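Local coordinates for protein TRAP dicarboxylate transporter-DctP subunit (Desulfovibrio desulfuricans subsp. desulfuricans, PDB 4NHB) that binds sn-glycerol-3-phosphate as a periplasmic solute-binding protein and probably delivers it to a TRAP-type membrane transporter, at residues A[30-35]-A[86-91]; A[76-81]-A[90-95]; A[144-149]-A[238-243]. All blocks are in the same frame, centred on the assembly; numbering follows the deposited sequence.

Interaction 1: residues A[30-35]-A[86-91]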
loop_
_atom_site.group_PDB
_atom_site.type_symbol
_atom_site.label_atom_id
_atom_site.label_comp_id
_atom_site.label_asym_id
_atom_site.label_seq_id
_atom_site.Cartn_x
_atom_site.Cartn_y
_atom_site.Cartn_z
ATOM N N VAL A 30 13.337 -11.158 20.093
ATOM C CA VAL A 30 12.073 -11.209 19.355
ATOM C C VAL A 30 11.680 -9.859 18.784
ATOM O O VAL A 30 11.677 -8.855 19.494
ATOM C CB VAL A 30 10.928 -11.721 20.212
ATOM C CG1 VAL A 30 9.610 -11.611 19.441
ATOM C CG2 VAL A 30 11.187 -13.163 20.614
ATOM N N ILE A 31 11.383 -9.845 17.483
ATOM C CA ILE A 31 10.800 -8.671 16.815
ATOM C C ILE A 31 9.317 -8.896 16.456
ATOM O O ILE A 31 8.972 -9.825 15.735
ATOM C CB ILE A 31 11.588 -8.320 15.528
ATOM C CG1 ILE A 31 12.997 -7.829 15.881
ATOM C CG2 ILE A 31 10.857 -7.282 14.708
ATOM C CD1 ILE A 31 13.898 -7.609 14.663
ATOM N N LYS A 32 8.454 -8.040 16.974
ATOM C CA LYS A 32 7.031 -8.133 16.721
ATOM C C LYS A 32 6.711 -7.154 15.618
ATOM O O LYS A 32 7.109 -6.001 15.683
ATOM C CB LYS A 32 6.252 -7.740 17.953
ATOM C CG LYS A 32 6.740 -8.367 19.259
ATOM C CD LYS A 32 5.851 -9.481 19.690
ATOM C CE LYS A 32 6.435 -10.232 20.887
ATOM N NZ LYS A 32 5.706 -9.946 22.147
ATOM N N MET A 33 6.027 -7.648 14.591
ATOM C CA MET A 33 5.611 -6.875 13.453
ATOM C C MET A 33 4.122 -7.020 13.236
ATOM O O MET A 33 3.608 -8.136 13.104
ATOM C CB MET A 33 6.290 -7.404 12.197
ATOM C CG MET A 33 6.179 -6.498 11.010
ATOM S SD MET A 33 6.837 -7.278 9.538
ATOM C CE MET A 33 8.515 -7.672 9.978
ATOM N N ALA A 34 3.440 -5.899 13.136
ATOM C CA ALA A 34 2.014 -5.919 12.855
ATOM C C ALA A 34 1.749 -5.479 11.437
ATOM O O ALA A 34 2.496 -4.690 10.865
ATOM C CB ALA A 34 1.286 -5.003 13.798
ATOM N N GLY A 35 0.654 -5.983 10.889
ATOM C CA GLY A 35 0.162 -5.547 9.599
ATOM C C GLY A 35 -1.338 -5.572 9.518
ATOM O O GLY A 35 -2.012 -5.821 10.522
ATOM N N ILE A 86 6.501 -0.223 21.631
ATOM C CA ILE A 86 5.749 -1.333 22.202
ATOM C C ILE A 86 5.864 -2.556 21.332
ATOM O O ILE A 86 5.974 -3.680 21.836
ATOM C CB ILE A 86 4.301 -0.941 22.412
ATOM C CG1 ILE A 86 4.295 0.105 23.528
ATOM C CG2 ILE A 86 3.481 -2.162 22.754
ATOM C CD1 ILE A 86 3.117 0.890 23.564
ATOM N N ILE A 87 5.845 -2.338 20.021
ATOM C CA ILE A 87 6.277 -3.379 19.066
ATOM C C ILE A 87 7.411 -2.788 18.239
ATOM O O ILE A 87 7.557 -1.561 18.211
ATOM C CB ILE A 87 5.147 -3.914 18.150
ATOM C CG1 ILE A 87 4.596 -2.801 17.262
ATOM C CG2 ILE A 87 4.079 -4.590 19.006
ATOM C CD1 ILE A 87 3.517 -3.232 16.259
ATOM N N GLN A 88 8.209 -3.628 17.574
ATOM C CA GLN A 88 9.404 -3.104 16.905
ATOM C C GLN A 88 9.158 -2.691 15.454
ATOM O O GLN A 88 9.757 -1.725 14.977
ATOM C CB GLN A 88 10.569 -4.092 16.964
ATOM C CG GLN A 88 11.063 -4.417 18.367
ATOM C CD GLN A 88 10.005 -5.065 19.196
ATOM O OE1 GLN A 88 9.365 -6.022 18.775
ATOM N NE2 GLN A 88 9.787 -4.529 20.398
ATOM N N MET A 89 8.280 -3.413 14.763
ATOM C CA MET A 89 8.047 -3.172 13.344
ATOM C C MET A 89 6.583 -3.195 12.936
ATOM O O MET A 89 5.738 -3.728 13.650
ATOM C CB MET A 89 8.782 -4.233 12.544
ATOM C CG MET A 89 10.270 -4.114 12.688
ATOM S SD MET A 89 11.130 -5.296 11.611
ATOM C CE MET A 89 10.754 -4.671 9.966
ATOM N N CYS A 90 6.287 -2.627 11.772
ATOM C CA CYS A 90 4.926 -2.702 11.226
ATOM C C CYS A 90 4.992 -2.580 9.721
ATOM O O CYS A 90 5.948 -2.028 9.198
ATOM C CB CYS A 90 3.993 -1.629 11.824
ATOM S SG CYS A 90 4.303 0.078 11.391
ATOM N N ALA A 91 4.000 -3.156 9.036
ATOM C CA ALA A 91 3.854 -3.009 7.587
ATOM C C ALA A 91 2.620 -2.159 7.321
ATOM O O ALA A 91 1.525 -2.485 7.805
ATOM C CB ALA A 91 3.666 -4.371 6.930
#
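Three well-formed backbone hydrogen bonds pair strand 30-34 with strand 89-91 in parallel, their axes 25° apart. Lys-32 O accepts Met-89 N at 3.0 Å in the plane of its carbonyl, and adds a weak bond from Gln-88 N. Ala-34 N reaches Met-89 O at 3.2 Å, rising above that carbonyl's plane, whereas Ala-91 N meets Ala-34 O at 2.8 Å almost along the C=O axis.

Just ahead of strand 89-91, the side chain of Gln-88 stands in for the main chain. It bends at chi2 (62°) and brings OE1 to Lys-32 N at 2.9 Å; the N-H points almost straight at it (175°).

Apolar contacts line both faces. Met-33 and Met-89 run side by side, their methyl groups meeting at 3.7 Å (CE to CE), while Ile-31 CG2 crosses obliquely to touch Met-89 SD, also at 3.7 Å. On the face of Ala-34 and Cys-90, Ile-87 CD1 packs on Ala-34 CB at 3.8 Å.

Strand 63-67 pairs with the other edge of strand 30-34. Helix 42-57, through Met-47 and Phe-50, and Leu-240 pack against the methionine face, helix 75-84 over Ala-34 and Cys-90: the alpha/beta layering of one periplasmic-binding-protein lobe.

Interaction 2: residues A[76-81]-A[90-95]. With G3P (sn-glycerol-3-phosphate), chain P.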
loop_
_atom_site.group_PDB
_atom_site.type_symbol
_atom_site.label_atom_id
_atom_site.label_comp_id
_atom_site.label_asym_id
_atom_site.label_seq_id
_atom_site.Cartn_x
_atom_site.Cartn_y
_atom_site.Cartn_z
ATOM N N ASP A 76 -3.895 2.873 12.599
ATOM C CA ASP A 76 -3.601 3.965 13.516
ATOM C C ASP A 76 -3.003 3.412 14.799
ATOM O O ASP A 76 -1.968 3.895 15.258
ATOM C CB ASP A 76 -4.842 4.796 13.814
ATOM C CG ASP A 76 -5.160 5.746 12.713
ATOM O OD1 ASP A 76 -4.434 5.732 11.688
ATOM O OD2 ASP A 76 -6.145 6.495 12.871
ATOM N N ALA A 77 -3.622 2.374 15.363
ATOM C CA ALA A 77 -3.096 1.810 16.605
ATOM C C ALA A 77 -1.731 1.173 16.471
ATOM O O ALA A 77 -0.873 1.397 17.308
ATOM C CB ALA A 77 -4.048 0.803 17.190
ATOM N N TYR A 78 -1.513 0.364 15.439
ATOM C CA TYR A 78 -0.244 -0.347 15.416
ATOM C C TYR A 78 0.877 0.601 14.965
ATOM O O TYR A 78 2.004 0.389 15.365
ATOM C CB TYR A 78 -0.291 -1.693 14.645
ATOM C CG TYR A 78 -0.430 -1.656 13.122
ATOM C CD1 TYR A 78 0.553 -1.094 12.316
ATOM C CD2 TYR A 78 -1.529 -2.216 12.512
ATOM C CE1 TYR A 78 0.432 -1.083 10.944
ATOM C CE2 TYR A 78 -1.661 -2.252 11.129
ATOM C CZ TYR A 78 -0.679 -1.706 10.341
ATOM O OH TYR A 78 -0.830 -1.758 8.953
ATOM N N ILE A 79 0.564 1.644 14.178
ATOM C CA ILE A 79 1.590 2.656 13.832
ATOM C C ILE A 79 2.065 3.307 15.148
ATOM O O ILE A 79 3.258 3.339 15.474
ATOM C CB ILE A 79 1.058 3.708 12.824
ATOM C CG1 ILE A 79 0.982 3.080 11.426
ATOM C CG2 ILE A 79 1.968 4.927 12.792
ATOM C CD1 ILE A 79 0.016 3.762 10.408
ATOM N N ALA A 80 1.097 3.712 15.957
ATOM C CA ALA A 80 1.388 4.375 17.228
ATOM C C ALA A 80 2.171 3.447 18.117
ATOM O O ALA A 80 3.118 3.876 18.748
ATOM C CB ALA A 80 0.087 4.786 17.912
ATOM N N ALA A 81 1.787 2.170 18.165
ATOM C CA ALA A 81 2.506 1.209 18.992
ATOM C C ALA A 81 3.931 1.023 18.497
ATOM O O ALA A 81 4.841 0.738 19.300
ATOM C CB ALA A 81 1.800 -0.129 19.021
ATOM N N CYS A 90 6.287 -2.627 11.772
ATOM C CA CYS A 90 4.926 -2.702 11.226
ATOM C C CYS A 90 4.992 -2.580 9.721
ATOM O O CYS A 90 5.948 -2.028 9.198
ATOM C CB CYS A 90 3.993 -1.629 11.824
ATOM S SG CYS A 90 4.303 0.078 11.391
ATOM N N ALA A 91 4.000 -3.156 9.036
ATOM C CA ALA A 91 3.854 -3.009 7.587
ATOM C C ALA A 91 2.620 -2.159 7.321
ATOM O O ALA A 91 1.525 -2.485 7.805
ATOM C CB ALA A 91 3.666 -4.371 6.930
ATOM N N THR A 92 2.787 -1.080 6.576
ATOM C CA THR A 92 1.647 -0.263 6.204
ATOM C C THR A 92 2.012 0.585 4.995
ATOM O O THR A 92 3.155 0.485 4.475
ATOM C CB THR A 92 1.138 0.551 7.425
ATOM O OG1 THR A 92 -0.188 1.020 7.173
ATOM C CG2 THR A 92 2.013 1.757 7.726
ATOM N N GLY A 93 1.057 1.396 4.541
ATOM C CA GLY A 93 1.242 2.239 3.393
ATOM C C GLY A 93 1.129 3.743 3.661
ATOM O O GLY A 93 1.746 4.287 4.586
ATOM N N THR A 94 0.354 4.428 2.824
ATOM C CA THR A 94 0.312 5.890 2.895
ATOM C C THR A 94 -0.498 6.417 4.096
ATOM O O THR A 94 -0.771 7.641 4.203
ATOM C CB THR A 94 -0.249 6.488 1.611
ATOM O OG1 THR A 94 -1.516 5.872 1.350
ATOM C CG2 THR A 94 0.726 6.281 0.415
ATOM N N GLN A 95 -0.901 5.498 4.975
ATOM C CA GLN A 95 -1.409 5.841 6.300
ATOM C C GLN A 95 -0.401 6.751 7.023
ATOM O O GLN A 95 -0.756 7.624 7.805
ATOM C CB GLN A 95 -1.657 4.572 7.119
ATOM C CG GLN A 95 -2.847 3.658 6.641
ATOM C CD GLN A 95 -2.474 2.727 5.468
ATOM O OE1 GLN A 95 -1.449 2.907 4.793
ATOM N NE2 GLN A 95 -3.306 1.734 5.235
HETATM O O1 G3P P . -1.383 2.449 1.241
HETATM C C1 G3P P . -2.691 2.805 1.582
HETATM C C2 G3P P . -3.640 1.628 1.322
HETATM O O2 G3P P . -3.221 0.525 2.078
HETATM C C3 G3P P . -5.069 2.028 1.725
HETATM O O1P G3P P . -5.975 1.273 0.986
HETATM O O4P G3P P . -5.464 -0.927 1.893
HETATM O O2P G3P P . -7.265 0.480 3.012
HETATM O O3P G3P P . -7.715 -0.580 0.800
HETATM P P G3P P . -6.644 -0.013 1.727
#
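Directly at the ligand, Thr-94 N donates to O1 of sn-glycerol-3-phosphate at 3.1 Å with an N-H...O angle of 161°. The site lies where the strand, packed against helix 75-84 in the substrate-binding fold of the DctP family, runs out through Gly-93 into a short 3-10 segment. Gln-95 NE2 reaches G3P O2 only weakly, at 3.4 Å; its stronger partner is Glu-75, the first residue of the same helix. The amide's other end, OE1, accepts a weak bond from Gly-93 N, so both ends of the group are engaged. Gly-93 has no side chain, and its CA approaches G3P O1 to 3.4 Å.

Farther from the ligand, Tyr-78 extends from the helix with CG between the backbone N and the carbonyl carbon (chi1 71°), which carries its hydroxyl to the strand. OH makes a short but weak hydrogen bond to Ala-91 O and weakly accepts Thr-92 OG1. Cys-90 SG sits at the edge of the same ring, 81° off its normal, a sulfur-aromatic contact, while Cys-90 CB touches Tyr-78 CD1 at 3.5 Å.

Ile-79 supplies the apolar remainder, crossing Thr-92 and Gln-95 at about right angles: its CD1 lies 3.9 Å from Thr-92 CG2 and 3.8 Å from Gln-95 CB.

Interaction 3: residues A[144-149]-A[238-243]. With G3P (sn-glycerol-3-phosphate), chain P.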
loop_
_atom_site.group_PDB
_atom_site.type_symbol
_atom_site.label_atom_id
_atom_site.label_comp_id
_atom_site.label_asym_id
_atom_site.label_seq_id
_atom_site.Cartn_x
_atom_site.Cartn_y
_atom_site.Cartn_z
ATOM N N ASN A 144 11.860 -0.295 3.176
ATOM C CA ASN A 144 11.727 -0.686 1.794
ATOM C C ASN A 144 10.450 -0.096 1.198
ATOM O O ASN A 144 9.752 0.684 1.861
ATOM C CB ASN A 144 11.778 -2.223 1.674
ATOM C CG ASN A 144 10.608 -2.938 2.369
ATOM O OD1 ASN A 144 9.632 -2.318 2.807
ATOM N ND2 ASN A 144 10.743 -4.253 2.511
ATOM N N ALA A 145 10.165 -0.454 -0.047
ATOM C CA ALA A 145 8.898 -0.123 -0.710
ATOM C C ALA A 145 8.544 -1.275 -1.663
ATOM O O ALA A 145 9.412 -1.825 -2.320
ATOM C CB ALA A 145 9.023 1.156 -1.448
ATOM N N PHE A 146 7.277 -1.671 -1.716
ATOM C CA PHE A 146 6.917 -2.788 -2.536
ATOM C C PHE A 146 5.447 -2.641 -2.871
ATOM O O PHE A 146 4.691 -1.965 -2.154
ATOM C CB PHE A 146 7.237 -4.115 -1.831
ATOM C CG PHE A 146 6.572 -4.284 -0.477
ATOM C CD1 PHE A 146 5.269 -4.736 -0.368
ATOM C CD2 PHE A 146 7.251 -3.967 0.699
ATOM C CE1 PHE A 146 4.669 -4.881 0.888
ATOM C CE2 PHE A 146 6.658 -4.114 1.943
ATOM C CZ PHE A 146 5.366 -4.570 2.037
ATOM N N PRO A 147 5.019 -3.255 -3.969
ATOM C CA PRO A 147 3.636 -2.974 -4.357
ATOM C C PRO A 147 2.630 -3.985 -3.764
ATOM O O PRO A 147 2.971 -5.145 -3.503
ATOM C CB PRO A 147 3.668 -3.172 -5.866
ATOM C CG PRO A 147 4.731 -4.266 -6.063
ATOM C CD PRO A 147 5.764 -4.001 -4.994
ATOM N N LEU A 148 1.386 -3.548 -3.632
ATOM C CA LEU A 148 0.248 -4.438 -3.419
ATOM C C LEU A 148 -0.559 -4.560 -4.718
ATOM O O LEU A 148 -1.327 -5.511 -4.890
ATOM C CB LEU A 148 -0.631 -3.964 -2.238
ATOM C CG LEU A 148 -0.239 -4.401 -0.800
ATOM C CD1 LEU A 148 1.179 -4.109 -0.444
ATOM C CD2 LEU A 148 -1.187 -3.851 0.265
ATOM N N GLY A 149 -0.352 -3.614 -5.621
ATOM C CA GLY A 149 -0.952 -3.669 -6.930
ATOM C C GLY A 149 -1.781 -2.457 -7.275
ATOM O O GLY A 149 -2.216 -1.718 -6.400
ATOM N N HIS A 238 3.349 -0.354 -0.153
ATOM C CA HIS A 238 3.595 -0.418 1.294
ATOM C C HIS A 238 5.076 -0.542 1.651
ATOM O O HIS A 238 5.922 -0.701 0.779
ATOM C CB HIS A 238 2.810 -1.576 1.885
ATOM C CG HIS A 238 1.363 -1.277 2.085
ATOM N ND1 HIS A 238 0.595 -1.971 2.988
ATOM C CD2 HIS A 238 0.541 -0.356 1.511
ATOM C CE1 HIS A 238 -0.644 -1.505 2.965
ATOM N NE2 HIS A 238 -0.711 -0.537 2.067
ATOM N N SER A 239 5.382 -0.476 2.939
ATOM C CA SER A 239 6.753 -0.592 3.446
ATOM C C SER A 239 6.786 -1.345 4.729
ATOM O O SER A 239 5.796 -1.419 5.438
ATOM C CB SER A 239 7.390 0.771 3.715
ATOM O OG SER A 239 7.264 1.588 2.592
ATOM N N LEU A 240 7.947 -1.898 5.036
ATOM C CA LEU A 240 8.224 -2.358 6.385
ATOM C C LEU A 240 8.867 -1.189 7.129
ATOM O O LEU A 240 9.846 -0.582 6.654
ATOM C CB LEU A 240 9.163 -3.571 6.406
ATOM C CG LEU A 240 8.736 -4.802 5.594
ATOM C CD1 LEU A 240 9.781 -5.894 5.770
ATOM C CD2 LEU A 240 7.352 -5.297 6.004
ATOM N N TYR A 241 8.274 -0.838 8.261
ATOM C CA TYR A 241 8.791 0.267 9.071
ATOM C C TYR A 241 9.375 -0.296 10.336
ATOM O O TYR A 241 8.850 -1.272 10.858
ATOM C CB TYR A 241 7.666 1.204 9.428
ATOM C CG TYR A 241 7.065 1.994 8.274
ATOM C CD1 TYR A 241 6.031 1.476 7.511
ATOM C CD2 TYR A 241 7.529 3.271 7.962
ATOM C CE1 TYR A 241 5.474 2.204 6.470
ATOM C CE2 TYR A 241 6.994 3.991 6.935
ATOM C CZ TYR A 241 5.973 3.485 6.185
ATOM O OH TYR A 241 5.414 4.256 5.160
ATOM N N ILE A 242 10.447 0.313 10.852
ATOM C CA ILE A 242 11.048 -0.152 12.085
ATOM C C ILE A 242 11.206 0.980 13.092
ATOM O O ILE A 242 11.506 2.110 12.726
ATOM C CB ILE A 242 12.394 -0.846 11.846
ATOM C CG1 ILE A 242 12.940 -1.394 13.147
ATOM C CG2 ILE A 242 13.418 0.103 11.169
ATOM C CD1 ILE A 242 13.836 -2.636 12.962
ATOM N N ASN A 243 10.955 0.690 14.363
ATOM C CA ASN A 243 11.145 1.697 15.379
ATOM C C ASN A 243 12.598 2.157 15.312
ATOM O O ASN A 243 13.507 1.325 15.417
ATOM C CB ASN A 243 10.868 1.136 16.753
ATOM C CG ASN A 243 11.121 2.156 17.835
ATOM O OD1 ASN A 243 12.240 2.305 18.305
ATOM N ND2 ASN A 243 10.097 2.903 18.188
HETATM O O1 G3P P . -1.383 2.449 1.241
HETATM C C1 G3P P . -2.691 2.805 1.582
HETATM C C2 G3P P . -3.640 1.628 1.322
HETATM O O2 G3P P . -3.221 0.525 2.078
HETATM C C3 G3P P . -5.069 2.028 1.725
HETATM O O1P G3P P . -5.975 1.273 0.986
HETATM O O4P G3P P . -5.464 -0.927 1.893
HETATM O O2P G3P P . -7.265 0.480 3.012
HETATM O O3P G3P P . -7.715 -0.580 0.800
HETATM P P G3P P . -6.644 -0.013 1.727
#
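Strands 146-149 and 238-243 meet as an antiparallel pair that diverges strongly, with 136° between their directions. Their bridge is a hydrogen-bonded pair: Phe-146 N donates to His-238 O at 3.0 Å and His-238 N returns a bond to Phe-146 O at 2.9 Å, each nearly along the C=O axis. Ala-145 CA adds a CA-H...O contact to His-238 O.

Beyond this pair, side chains take over the polar links. Ser-239 OG donates to Asn-144 O at 2.7 Å, in the carbonyl plane. Asn-144, with CG between its backbone N and carbonyl carbon, turns OD1 onto Leu-240 N at 2.8 Å; this donor stands above the amide plane, and the N-H is nearly straight (168°). Its ND2 is held by Ala-262 O of helix 252-286.

Phe-146 folds back over its neighbour's main chain, again with CG in the crowded position. His-238 O lies over one ring face, displaced toward the rim, and CE1 touches His-238 CB.

The imidazole of His-238 is fixed from several directions. Leu-148 CD2 sits over the centre of one face, 3.7 Å from the ring centroid and 13° off the normal, a CH-pi contact. ND1 is hydrogen-bonded to Glu-43, which could polarise the ring. At the ring edge NE2 is hydrogen-bonded to G3P O2 at 2.7 Å and donates weakly to G3P O1 at 3.2 Å.

Glu-43 is thus a second-shell residue orienting a first-shell histidine, and the strand pairing carries His-238, its ring backed by Leu-148, into the sn-glycerol-3-phosphate pocket of this two-lobed periplasmic binding protein fold.

From the N terminus, strand 30-34 opens interaction 1, which closes on 86-91 across a loop holding helix 42-57, strand 63-67 and helix 75-84. Interaction 2 starts inside that loop, at 76-81, and ends on 90-95, which overlaps 86-91 and runs past it; the two loops therefore cross and share Cys-90 and Ala-91. Interaction 3 follows in series, its 144-149 and 238-243 segments enclosing a longer stretch. Strand 235-243 joins the sets: Tyr-241 N to Cys-90 O and Ser-239 N to Thr-92 O, at 2.8 and 2.9 Å, are probable hydrogen bonds to strand 89-92. Strands 30-34, 89-92, 235-243 and 146-155 thus lie in one mixed sheet, with interactions 2 and 3 both touching the ligand.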